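Long-range contacts in carboxypeptidase 1 (Deinococcus radiodurans str. R1, PDB 5GIV), which probably releases amino acids one by one from the C-terminus of peptides, with broad specificity, as a zinc-dependent metallocarboxypeptidase: residues A[11-16]-A[64-69]; A[84-89]-A[284-289]; A[198-203]-A[337-342]; A[203-208]-A[326-331]. All coordinates share one frame; numbering follows the deposited sequence.

Contact 1: residues A[11-16]-A[64-69]; sequences QQLTEH and AGYGKL
Gln11 O is gripped by two donors of its own helix: the backbone N of Glu15 at 3.0 Å and, from above the carbonyl plane, Thr14 OG1 at 2.8 Å. This doubly held carbonyl stands apart from the interface, where no hydrogen bond joins 11-16 to 64-69. The contact is carried instead by an aromatic pair. His16, with CG anti to the backbone N (chi1 -164°), reaches out to the ring of Tyr66 in an offset stack, centroids 4.1 Å apart and planes inclined by 28°. Tyr66 CB also lies over the imidazole face as a CH-pi contact. The bond from His16 NE2 to Arg60 O restricts the turn of the imidazole, while Tyr66 OH is held at the tip of its ring by a bond to Trp17 NE1. Next to the stack, Leu13 pushes one methyl, CD2, into the angle between Tyr66 and Leu69, 3.8 Å from Leu69 CB. Farther along, Leu69 CD2 rests across the base of the Gln12 side chain. The helix segments run obliquely antiparallel, at 130°, packed mainly through apolar and aromatic groups. Helix 8-36 thereby lies across the start of helix 64-75, and Leu13 continues the packing onto Leu70 and Ala73 of that helix.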
loop_
_atom_site.group_PDB
_atom_site.type_symbol
_atom_site.label_atom_id
_atom_site.label_comp_id
_atom_site.label_asym_id
_atom_site.label_seq_id
_atom_site.Cartn_x
_atom_site.Cartn_y
_atom_site.Cartn_z
ATOM N N GLN A 11 10.361 3.087 -30.257
ATOM C CA GLN A 11 10.592 3.638 -28.925
ATOM C C GLN A 11 9.293 4.155 -28.321
ATOM O O GLN A 11 9.045 3.995 -27.119
ATOM C CB GLN A 11 11.647 4.747 -28.988
ATOM C CG GLN A 11 11.491 5.847 -27.939
ATOM C CD GLN A 11 11.922 5.422 -26.541
ATOM O OE1 GLN A 11 12.821 4.593 -26.381
ATOM N NE2 GLN A 11 11.279 5.996 -25.517
ATOM N N GLN A 12 8.448 4.773 -29.145
ATOM C CA GLN A 12 7.162 5.261 -28.664
ATOM C C GLN A 12 6.264 4.109 -28.227
ATOM O O GLN A 12 5.569 4.208 -27.211
ATOM C CB GLN A 12 6.482 6.081 -29.758
ATOM C CG GLN A 12 7.073 7.460 -29.954
ATOM C CD GLN A 12 6.550 8.138 -31.203
ATOM O OE1 GLN A 12 5.339 8.309 -31.376
ATOM N NE2 GLN A 12 7.461 8.517 -32.089
ATOM N N LEU A 13 6.271 3.004 -28.978
ATOM C CA LEU A 13 5.475 1.842 -28.594
ATOM C C LEU A 13 5.913 1.296 -27.243
ATOM O O LEU A 13 5.080 1.048 -26.363
ATOM C CB LEU A 13 5.584 0.756 -29.663
ATOM C CG LEU A 13 4.624 0.854 -30.843
ATOM C CD1 LEU A 13 4.971 -0.184 -31.898
ATOM C CD2 LEU A 13 3.196 0.670 -30.352
ATOM N N THR A 14 7.222 1.112 -27.052
ATOM C CA THR A 14 7.702 0.582 -25.780
ATOM C C THR A 14 7.379 1.532 -24.634
ATOM O O THR A 14 7.061 1.090 -23.522
ATOM C CB THR A 14 9.204 0.297 -25.850
ATOM O OG1 THR A 14 9.888 1.458 -26.327
ATOM C CG2 THR A 14 9.474 -0.853 -26.805
ATOM N N GLU A 15 7.454 2.844 -24.881
ATOM C CA GLU A 15 7.133 3.802 -23.826
ATOM C C GLU A 15 5.645 3.766 -23.493
ATOM O O GLU A 15 5.258 3.864 -22.321
ATOM C CB GLU A 15 7.556 5.212 -24.249
ATOM N N HIS A 16 4.799 3.609 -24.513
ATOM C CA HIS A 16 3.365 3.506 -24.276
ATOM C C HIS A 16 3.021 2.189 -23.605
ATOM O O HIS A 16 2.163 2.143 -22.716
ATOM C CB HIS A 16 2.606 3.662 -25.591
ATOM C CG HIS A 16 1.147 3.951 -25.420
ATOM N ND1 HIS A 16 0.658 5.227 -25.224
ATOM C CD2 HIS A 16 0.067 3.135 -25.447
ATOM C CE1 HIS A 16 -0.658 5.180 -25.120
ATOM N NE2 HIS A 16 -1.044 3.924 -25.262
ATOM N N ALA A 64 -6.103 6.585 -30.084
ATOM C CA ALA A 64 -6.030 6.394 -31.530
ATOM C C ALA A 64 -4.594 6.516 -32.032
ATOM O O ALA A 64 -4.161 5.738 -32.893
ATOM C CB ALA A 64 -6.943 7.392 -32.243
ATOM N N GLY A 65 -3.842 7.489 -31.515
ATOM C CA GLY A 65 -2.445 7.582 -31.901
ATOM C C GLY A 65 -1.700 6.290 -31.629
ATOM O O GLY A 65 -1.041 5.742 -32.517
ATOM N N TYR A 66 -1.882 5.734 -30.423
ATOM C CA TYR A 66 -1.281 4.444 -30.092
ATOM C C TYR A 66 -1.700 3.375 -31.093
ATOM O O TYR A 66 -0.866 2.588 -31.563
ATOM C CB TYR A 66 -1.684 4.050 -28.669
ATOM C CG TYR A 66 -1.377 2.617 -28.262
ATOM C CD1 TYR A 66 -0.110 2.071 -28.419
ATOM C CD2 TYR A 66 -2.369 1.812 -27.714
ATOM C CE1 TYR A 66 0.156 0.774 -28.033
ATOM C CE2 TYR A 66 -2.109 0.512 -27.333
ATOM C CZ TYR A 66 -0.850 -0.003 -27.492
ATOM O OH TYR A 66 -0.598 -1.302 -27.110
ATOM N N GLY A 67 -2.985 3.347 -31.455
ATOM C CA GLY A 67 -3.437 2.390 -32.449
ATOM C C GLY A 67 -2.721 2.567 -33.772
ATOM O O GLY A 67 -2.398 1.588 -34.452
ATOM N N LYS A 68 -2.451 3.818 -34.147
ATOM C CA LYS A 68 -1.760 4.076 -35.403
ATOM C C LYS A 68 -0.336 3.544 -35.362
ATOM O O LYS A 68 0.139 2.955 -36.339
ATOM C CB LYS A 68 -1.783 5.582 -35.711
ATOM N N LEU A 69 0.356 3.728 -34.235
ATOM C CA LEU A 69 1.685 3.153 -34.095
ATOM C C LEU A 69 1.655 1.642 -34.274
ATOM O O LEU A 69 2.489 1.078 -35.005
ATOM C CB LEU A 69 2.267 3.507 -32.719
ATOM C CG LEU A 69 2.766 4.935 -32.455
ATOM C CD1 LEU A 69 1.640 5.965 -32.405
ATOM C CD2 LEU A 69 3.564 4.975 -31.157
#

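Contact 2: residues A[84-89]-A[284-289]; sequences ARMVQV and TPLGGG
Leu286 and Met86 cross obliquely at the middle of this contact, and the fork of the leucine faces the helix with both methyls. CD1 of Leu286 lies against Met86 CG at 3.4 Å, while its CD2 turns the other way and meets Val89 CG2 at 3.6 Å, with Arg85 CG crossing near the same methyl. The methionine runs out from the helix with CG anti to its carbonyl carbon, then bends at the last torsion (chi3 58°), so that its methyl comes round to the proline ring, Met86 CE lying 3.7 Å from Pro285 CD, and passes across Thr284 at about a right angle. Val89 uses its other branch, CG1, against Pro285 CB at 3.7 Å. The loop side of this packing, Thr284 to Leu286, lies in a type I beta turn from Thr284 to Gly287, started by an ST turn in which Thr284 OG1 accepts from Leu286 N; the same hydroxyl is also bonded to Phe281 O. The turn lies in the connection between helix 257-275, which brings the zinc ligands His266 and His270, and helix 292-306, which brings Glu296, the HExxH-plus-glutamate zinc site of gluzincin metallopeptidases. On the helix side, the guanidinium of Arg85 lies flat over Val89 CG2. Its NH1 donates within the guanidinium plane to Gln88 OE1 at 2.8 Å, approaching from above the plane of the carboxamide, and its NH2 bonds to Arg468 O. Arg468 also donates to Pro285 O, and Trp17 of helix 8-36 packs on both Met86 and Pro285.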
loop_
_atom_site.group_PDB
_atom_site.type_symbol
_atom_site.label_atom_id
_atom_site.label_comp_id
_atom_site.label_asym_id
_atom_site.label_seq_id
_atom_site.Cartn_x
_atom_site.Cartn_y
_atom_site.Cartn_z
ATOM N N ALA A 84 7.265 -9.025 -33.262
ATOM C CA ALA A 84 6.040 -9.191 -34.033
ATOM C C ALA A 84 4.915 -9.731 -33.160
ATOM O O ALA A 84 3.758 -9.314 -33.298
ATOM C CB ALA A 84 6.289 -10.114 -35.227
ATOM N N ARG A 85 5.231 -10.693 -32.285
ATOM C CA ARG A 85 4.222 -11.239 -31.380
ATOM C C ARG A 85 3.740 -10.188 -30.375
ATOM O O ARG A 85 2.543 -10.119 -30.072
ATOM C CB ARG A 85 4.779 -12.478 -30.672
ATOM C CG ARG A 85 3.863 -13.091 -29.622
ATOM C CD ARG A 85 2.533 -13.593 -30.171
ATOM N NE ARG A 85 1.778 -14.215 -29.090
ATOM C CZ ARG A 85 0.484 -14.525 -29.130
ATOM N NH1 ARG A 85 -0.233 -14.277 -30.215
ATOM N NH2 ARG A 85 -0.098 -15.082 -28.071
ATOM N N MET A 86 4.649 -9.353 -29.856
ATOM C CA MET A 86 4.226 -8.251 -28.993
ATOM C C MET A 86 3.220 -7.367 -29.709
ATOM O O MET A 86 2.191 -6.983 -29.142
ATOM C CB MET A 86 5.424 -7.411 -28.555
ATOM C CG MET A 86 6.331 -8.054 -27.533
ATOM S SD MET A 86 7.671 -6.941 -27.056
ATOM C CE MET A 86 6.705 -5.578 -26.456
ATOM N N VAL A 87 3.512 -7.026 -30.966
ATOM C CA VAL A 87 2.605 -6.189 -31.742
ATOM C C VAL A 87 1.285 -6.906 -31.965
ATOM O O VAL A 87 0.210 -6.311 -31.829
ATOM C CB VAL A 87 3.272 -5.790 -33.071
ATOM C CG1 VAL A 87 2.277 -5.106 -33.989
ATOM C CG2 VAL A 87 4.454 -4.876 -32.796
ATOM N N GLN A 88 1.340 -8.197 -32.285
ATOM C CA GLN A 88 0.108 -8.949 -32.484
ATOM C C GLN A 88 -0.727 -8.956 -31.209
ATOM O O GLN A 88 -1.941 -8.730 -31.242
ATOM C CB GLN A 88 0.428 -10.371 -32.939
ATOM C CG GLN A 88 -0.800 -11.206 -33.222
ATOM C CD GLN A 88 -0.469 -12.653 -33.543
ATOM O OE1 GLN A 88 0.258 -13.321 -32.804
ATOM N NE2 GLN A 88 -0.980 -13.137 -34.671
ATOM N N VAL A 89 -0.085 -9.226 -30.070
ATOM C CA VAL A 89 -0.798 -9.234 -28.797
ATOM C C VAL A 89 -1.335 -7.842 -28.467
ATOM O O VAL A 89 -2.480 -7.692 -28.022
ATOM C CB VAL A 89 0.123 -9.773 -27.686
ATOM C CG1 VAL A 89 -0.460 -9.475 -26.302
ATOM C CG2 VAL A 89 0.349 -11.280 -27.878
ATOM N N THR A 284 5.736 -4.972 -21.168
ATOM C CA THR A 284 5.222 -5.116 -22.520
ATOM C C THR A 284 3.944 -5.946 -22.509
ATOM O O THR A 284 3.595 -6.547 -21.483
ATOM C CB THR A 284 6.267 -5.765 -23.427
ATOM O OG1 THR A 284 6.215 -7.189 -23.271
ATOM C CG2 THR A 284 7.662 -5.260 -23.077
ATOM N N PRO A 285 3.212 -5.998 -23.621
ATOM C CA PRO A 285 1.994 -6.824 -23.664
ATOM C C PRO A 285 2.247 -8.310 -23.428
ATOM O O PRO A 285 1.284 -9.058 -23.218
ATOM C CB PRO A 285 1.452 -6.576 -25.078
ATOM C CG PRO A 285 2.022 -5.261 -25.477
ATOM C CD PRO A 285 3.385 -5.206 -24.845
ATOM N N LEU A 286 3.496 -8.771 -23.469
ATOM C CA LEU A 286 3.763 -10.175 -23.208
ATOM C C LEU A 286 4.086 -10.449 -21.741
ATOM O O LEU A 286 4.231 -11.616 -21.367
ATOM C CB LEU A 286 4.912 -10.673 -24.106
ATOM C CG LEU A 286 4.794 -10.539 -25.639
ATOM C CD1 LEU A 286 5.929 -11.251 -26.385
ATOM C CD2 LEU A 286 3.446 -11.006 -26.162
ATOM N N GLY A 287 4.190 -9.415 -20.904
ATOM C CA GLY A 287 4.681 -9.587 -19.548
ATOM C C GLY A 287 3.670 -9.980 -18.480
ATOM O O GLY A 287 3.460 -9.234 -17.513
ATOM N N GLY A 288 3.070 -11.158 -18.626
ATOM C CA GLY A 288 2.104 -11.651 -17.662
ATOM C C GLY A 288 1.694 -13.056 -18.050
ATOM O O GLY A 288 2.087 -13.574 -19.102
ATOM N N GLY A 289 0.907 -13.672 -17.169
ATOM C CA GLY A 289 0.393 -15.005 -17.438
ATOM C C GLY A 289 -0.505 -15.048 -18.662
ATOM O O GLY A 289 -1.136 -14.058 -19.038
#

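Contact 3: residues A[198-203]-A[337-342]; sequences TDFLGR and YRAVNT
Ala339 CB is the tight point of this contact, a single methyl set against three side chains of the facing loop. Phe200 brings the far tip of its ring, CZ, to 3.7 Å from Ala339 CB, and Leu201 adds CD1 at 3.9 Å from the same methyl. Thr198 CG2 is a more distant third, at 4.3 Å from Ala339 CB. The short 3-10 turn of 199-201 makes this convergence possible: Leu201 N bonds to Thr198 O, and the turn sends consecutive side chains to the same partner. Phe200 does so with its CG in the crowded position between backbone N and carbonyl carbon (chi1 54°), whereas Leu201 keeps CG beside the backbone N and extends beyond it. Towards the partly exposed side the packing thins to one methyl pair, Thr198 CG2 and Thr342 CG2, which meet tip to tip at 3.7 Å. No hydrogen bond crosses between the segments, so the hold is purely apolar.

Behind Ala339 the chain leaves its helix, and the buried Asn341 marks the exit. Its ND2 donates to Tyr337 O at 2.9 Å, in the carbonyl plane though bent at 134°, and also bonds to Arg308 O, while OD1 is met by Lys496 NZ. The contact thus sets the loop between helices 169-193 and 207-221 against the C-terminal end of helix 333-339. Leu201 reaches on to Pro257 and Thr258 at the start of helix 257-275, and helix 487-501 packs on Tyr337 and Asn341 through Leu500.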
loop_
_atom_site.group_PDB
_atom_site.type_symbol
_atom_site.label_atom_id
_atom_site.label_comp_id
_atom_site.label_asym_id
_atom_site.label_seq_id
_atom_site.Cartn_x
_atom_site.Cartn_y
_atom_site.Cartn_z
ATOM N N THR A 198 -7.464 -36.944 12.002
ATOM C CA THR A 198 -7.293 -35.514 11.767
ATOM C C THR A 198 -7.370 -34.661 13.028
ATOM O O THR A 198 -7.054 -33.467 12.953
ATOM C CB THR A 198 -8.343 -34.984 10.766
ATOM O OG1 THR A 198 -9.656 -35.224 11.282
ATOM C CG2 THR A 198 -8.211 -35.646 9.393
ATOM N N ASP A 199 -7.747 -35.225 14.178
ATOM C CA ASP A 199 -8.048 -34.400 15.348
ATOM C C ASP A 199 -6.854 -33.572 15.811
ATOM O O ASP A 199 -7.040 -32.511 16.412
ATOM C CB ASP A 199 -8.530 -35.280 16.502
ATOM C CG ASP A 199 -7.448 -36.246 16.982
ATOM O OD1 ASP A 199 -6.559 -35.814 17.744
ATOM O OD2 ASP A 199 -7.486 -37.432 16.590
ATOM N N PHE A 200 -5.624 -34.029 15.559
ATOM C CA PHE A 200 -4.470 -33.264 16.023
ATOM C C PHE A 200 -4.368 -31.916 15.327
ATOM O O PHE A 200 -3.687 -31.020 15.836
ATOM C CB PHE A 200 -3.170 -34.057 15.832
ATOM C CG PHE A 200 -2.959 -34.539 14.436
ATOM C CD1 PHE A 200 -2.330 -33.734 13.502
ATOM C CD2 PHE A 200 -3.389 -35.794 14.057
ATOM C CE1 PHE A 200 -2.150 -34.167 12.215
ATOM C CE2 PHE A 200 -3.207 -36.237 12.781
ATOM C CZ PHE A 200 -2.588 -35.426 11.851
ATOM N N LEU A 201 -5.016 -31.756 14.170
ATOM C CA LEU A 201 -5.053 -30.457 13.502
ATOM C C LEU A 201 -5.894 -29.433 14.253
ATOM O O LEU A 201 -5.797 -28.239 13.953
ATOM C CB LEU A 201 -5.581 -30.616 12.076
ATOM C CG LEU A 201 -4.713 -31.512 11.179
ATOM C CD1 LEU A 201 -5.387 -31.768 9.827
ATOM C CD2 LEU A 201 -3.321 -30.923 11.007
ATOM N N GLY A 202 -6.696 -29.855 15.225
ATOM C CA GLY A 202 -7.526 -28.945 15.984
ATOM C C GLY A 202 -6.978 -28.555 17.341
ATOM O O GLY A 202 -7.713 -27.970 18.146
ATOM N N ARG A 203 -5.705 -28.835 17.614
ATOM C CA ARG A 203 -5.148 -28.633 18.946
ATOM C C ARG A 203 -4.711 -27.196 19.202
ATOM O O ARG A 203 -4.304 -26.888 20.329
ATOM C CB ARG A 203 -3.968 -29.588 19.171
ATOM C CG ARG A 203 -4.372 -31.038 19.256
ATOM C CD ARG A 203 -3.191 -32.006 19.308
ATOM N NE ARG A 203 -3.629 -33.300 19.825
ATOM C CZ ARG A 203 -2.852 -34.378 19.944
ATOM N NH1 ARG A 203 -1.582 -34.338 19.568
ATOM N NH2 ARG A 203 -3.350 -35.505 20.448
ATOM N N TYR A 337 0.843 -36.472 6.527
ATOM C CA TYR A 337 0.635 -36.573 5.085
ATOM C C TYR A 337 -0.781 -37.029 4.755
ATOM O O TYR A 337 -1.398 -36.522 3.809
ATOM C CB TYR A 337 1.657 -37.520 4.456
ATOM C CG TYR A 337 1.224 -38.046 3.103
ATOM C CD1 TYR A 337 1.259 -37.244 1.978
ATOM C CD2 TYR A 337 0.765 -39.352 2.964
ATOM C CE1 TYR A 337 0.852 -37.724 0.745
ATOM C CE2 TYR A 337 0.362 -39.845 1.737
ATOM C CZ TYR A 337 0.407 -39.033 0.633
ATOM O OH TYR A 337 0.001 -39.530 -0.584
ATOM N N ARG A 338 -1.315 -37.990 5.502
ATOM C CA ARG A 338 -2.665 -38.443 5.194
ATOM C C ARG A 338 -3.703 -37.393 5.566
ATOM O O ARG A 338 -4.724 -37.265 4.882
ATOM C CB ARG A 338 -2.964 -39.760 5.904
ATOM C CG ARG A 338 -1.977 -40.862 5.585
ATOM C CD ARG A 338 -2.190 -42.063 6.498
ATOM N NE ARG A 338 -2.944 -43.117 5.832
ATOM C CZ ARG A 338 -2.374 -44.116 5.167
ATOM N NH1 ARG A 338 -1.046 -44.192 5.100
ATOM N NH2 ARG A 338 -3.124 -45.042 4.576
ATOM N N ALA A 339 -3.452 -36.624 6.626
ATOM C CA ALA A 339 -4.452 -35.687 7.113
ATOM C C ALA A 339 -4.679 -34.522 6.159
ATOM O O ALA A 339 -5.763 -33.926 6.177
ATOM C CB ALA A 339 -4.045 -35.163 8.484
ATOM N N VAL A 340 -3.695 -34.185 5.320
ATOM C CA VAL A 340 -3.862 -33.099 4.361
ATOM C C VAL A 340 -4.538 -33.573 3.085
ATOM O O VAL A 340 -4.650 -32.792 2.130
ATOM C CB VAL A 340 -2.524 -32.408 4.007
ATOM C CG1 VAL A 340 -1.747 -32.014 5.271
ATOM C CG2 VAL A 340 -1.692 -33.252 3.052
ATOM N N ASN A 341 -4.918 -34.844 3.005
ATOM C CA ASN A 341 -5.518 -35.434 1.816
ATOM C C ASN A 341 -6.841 -36.115 2.137
ATOM O O ASN A 341 -7.167 -37.164 1.576
ATOM C CB ASN A 341 -4.570 -36.429 1.149
ATOM C CG ASN A 341 -3.355 -35.763 0.538
ATOM O OD1 ASN A 341 -3.473 -34.998 -0.420
ATOM N ND2 ASN A 341 -2.173 -36.075 1.067
ATOM N N THR A 342 -7.626 -35.545 3.046
ATOM C CA THR A 342 -8.962 -36.072 3.270
ATOM C C THR A 342 -9.908 -35.632 2.158
ATOM O O THR A 342 -9.660 -34.660 1.443
ATOM C CB THR A 342 -9.511 -35.618 4.619
ATOM O OG1 THR A 342 -9.928 -34.250 4.524
ATOM C CG2 THR A 342 -8.504 -35.826 5.750
#

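Contact 4: residues A[203-208]-A[326-331]; sequences RGFAQE and EQLAGV
Hydrogen bonds from side chains to backbone carbonyls dominate here. Arg203, extended from CG to NE, lays its guanidinium edge-on to the loop, and NH1 alone serves two acceptors: Gln327 O at 2.9 Å and Ala329 O at 3.0 Å. The two bonds differ in approach. NH1 reaches Ala329 O in the carbonyl plane, on a lone pair, but comes to Gln327 O from well above the plane of that carbonyl. In the reverse direction Gln327 NE2 donates to Gly204 O, a short, almost straight bond of 2.6 Å and 170° that lies in the amide plane of the glutamine. The backbone of Gly204, with phi 99°, takes a conformation suited to glycine.

Two waters extend this polar set. One accepts from Arg203 NH2 and donates to Ala329 O, giving that carbonyl a second donor; the other accepts from Ala206 N, at the N-cap position of helix 207-221, and weakly from Gln327 NE2.

The apolar part lies deeper, on the buried Phe205 and Leu328. Gln327 bends at chi2, and its CG sits over one face of the Phe205 ring, 4.0 Å from the centroid, as a CH-pi contact. Leu328 CD2 adds a methyl 3.9 Å from Phe205 CE2, and Phe324 meets the same ring.

The acceptors on 326-331 belong to two overlapping beta turns, type I from Glu326 and type II from Leu328. Their carbonyl dipoles, drawn together on one guanidinium, would be expected to stabilise its positive charge and may partly offset the nearby like charge of Arg197.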
loop_
_atom_site.group_PDB
_atom_site.type_symbol
_atom_site.label_atom_id
_atom_site.label_comp_id
_atom_site.label_asym_id
_atom_site.label_seq_id
_atom_site.Cartn_x
_atom_site.Cartn_y
_atom_site.Cartn_z
ATOM N N ARG A 203 -5.705 -28.835 17.614
ATOM C CA ARG A 203 -5.148 -28.633 18.946
ATOM C C ARG A 203 -4.711 -27.196 19.202
ATOM O O ARG A 203 -4.304 -26.888 20.329
ATOM C CB ARG A 203 -3.968 -29.588 19.171
ATOM C CG ARG A 203 -4.372 -31.038 19.256
ATOM C CD ARG A 203 -3.191 -32.006 19.308
ATOM N NE ARG A 203 -3.629 -33.300 19.825
ATOM C CZ ARG A 203 -2.852 -34.378 19.944
ATOM N NH1 ARG A 203 -1.582 -34.338 19.568
ATOM N NH2 ARG A 203 -3.350 -35.505 20.448
ATOM N N GLY A 204 -4.796 -26.319 18.204
ATOM C CA GLY A 204 -4.407 -24.932 18.379
ATOM C C GLY A 204 -3.019 -24.631 17.854
ATOM O O GLY A 204 -2.028 -25.063 18.445
ATOM N N PHE A 205 -2.936 -23.899 16.742
ATOM C CA PHE A 205 -1.674 -23.564 16.093
ATOM C C PHE A 205 -1.553 -22.047 16.020
ATOM O O PHE A 205 -2.321 -21.395 15.300
ATOM C CB PHE A 205 -1.610 -24.197 14.702
ATOM C CG PHE A 205 -1.492 -25.705 14.722
ATOM C CD1 PHE A 205 -2.506 -26.492 15.257
ATOM C CD2 PHE A 205 -0.391 -26.334 14.168
ATOM C CE1 PHE A 205 -2.403 -27.876 15.271
ATOM C CE2 PHE A 205 -0.285 -27.724 14.173
ATOM C CZ PHE A 205 -1.295 -28.491 14.722
ATOM N N ALA A 206 -0.594 -21.484 16.756
ATOM C CA ALA A 206 -0.476 -20.034 16.847
ATOM C C ALA A 206 -0.297 -19.408 15.467
ATOM O O ALA A 206 0.520 -19.862 14.658
ATOM C CB ALA A 206 0.693 -19.659 17.750
ATOM N N GLN A 207 -1.033 -18.316 15.230
ATOM C CA GLN A 207 -1.056 -17.683 13.914
ATOM C C GLN A 207 0.342 -17.282 13.450
ATOM O O GLN A 207 0.695 -17.476 12.281
ATOM C CB GLN A 207 -1.968 -16.459 13.951
ATOM C CG GLN A 207 -1.662 -15.427 12.880
ATOM C CD GLN A 207 -2.703 -14.321 12.809
ATOM O OE1 GLN A 207 -3.910 -14.575 12.795
ATOM N NE2 GLN A 207 -2.233 -13.073 12.777
ATOM N N GLU A 208 1.153 -16.718 14.349
ATOM C CA GLU A 208 2.472 -16.232 13.950
ATOM C C GLU A 208 3.375 -17.372 13.482
ATOM O O GLU A 208 4.125 -17.222 12.510
ATOM C CB GLU A 208 3.119 -15.467 15.108
ATOM C CG GLU A 208 4.407 -14.768 14.726
ATOM C CD GLU A 208 5.030 -13.982 15.872
ATOM O OE1 GLU A 208 4.468 -13.999 16.994
ATOM O OE2 GLU A 208 6.088 -13.344 15.645
ATOM N N GLU A 326 3.904 -29.882 20.910
ATOM C CA GLU A 326 2.819 -30.518 21.645
ATOM C C GLU A 326 1.680 -30.905 20.707
ATOM O O GLU A 326 1.045 -31.950 20.897
ATOM C CB GLU A 326 2.323 -29.617 22.776
ATOM C CG GLU A 326 1.194 -30.250 23.584
ATOM C CD GLU A 326 0.708 -29.373 24.728
ATOM O OE1 GLU A 326 -0.512 -29.109 24.803
ATOM O OE2 GLU A 326 1.543 -28.941 25.556
ATOM N N GLN A 327 1.410 -30.083 19.685
ATOM C CA GLN A 327 0.305 -30.382 18.780
ATOM C C GLN A 327 0.563 -31.659 17.991
ATOM O O GLN A 327 -0.370 -32.423 17.717
ATOM C CB GLN A 327 0.040 -29.209 17.829
ATOM C CG GLN A 327 -0.402 -27.901 18.510
ATOM C CD GLN A 327 0.746 -26.956 18.859
ATOM O OE1 GLN A 327 1.867 -27.381 19.128
ATOM N NE2 GLN A 327 0.461 -25.667 18.852
ATOM N N LEU A 328 1.815 -31.926 17.629
ATOM C CA LEU A 328 2.125 -33.124 16.858
ATOM C C LEU A 328 2.577 -34.290 17.724
ATOM O O LEU A 328 2.980 -35.323 17.183
ATOM C CB LEU A 328 3.189 -32.824 15.804
ATOM C CG LEU A 328 2.660 -32.185 14.525
ATOM C CD1 LEU A 328 1.640 -33.110 13.887
ATOM C CD2 LEU A 328 2.042 -30.830 14.818
ATOM N N ALA A 329 2.497 -34.163 19.048
ATOM C CA ALA A 329 2.842 -35.276 19.925
ATOM C C ALA A 329 1.937 -36.468 19.654
ATOM O O ALA A 329 0.711 -36.339 19.621
ATOM C CB ALA A 329 2.730 -34.850 21.390
ATOM N N GLY A 330 2.546 -37.632 19.450
ATOM C CA GLY A 330 1.785 -38.825 19.135
ATOM C C GLY A 330 1.304 -38.903 17.710
ATOM O O GLY A 330 0.451 -39.746 17.400
ATOM N N VAL A 331 1.834 -38.062 16.829
ATOM C CA VAL A 331 1.438 -38.025 15.430
ATOM C C VAL A 331 2.672 -38.326 14.605
ATOM O O VAL A 331 3.729 -37.723 14.823
ATOM C CB VAL A 331 0.841 -36.658 15.039
ATOM C CG1 VAL A 331 0.302 -36.700 13.612
ATOM C CG2 VAL A 331 -0.239 -36.236 16.047
HETATM O O HOH W 1 -1.663 -37.922 19.369
HETATM O O HOH W 2 1.404 -22.811 18.527
#

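How the contacts relate
The four contacts form two groups on opposite sides of the chain's centre. Contacts 1 and 2, about 14 Å apart between centres, do not touch, but helices 64-75 and 81-99 are consecutive, and Trp17 of helix 8-36 reaches both. Contacts 3 and 4, about 11 Å apart between centres, touch and share Arg203; Phe200 of contact 3 packs on Leu328 and Val331 of contact 4. Contact 3 is the buried one, whereas the others are partly buried, contact 4 with several exposed residues. Their chemistry differs accordingly: aromatic stacking between helices in contact 1, aliphatic packing of turn on helix in contact 2, methyl packing in contact 3, and direct and water-mediated hydrogen bonds in contact 4.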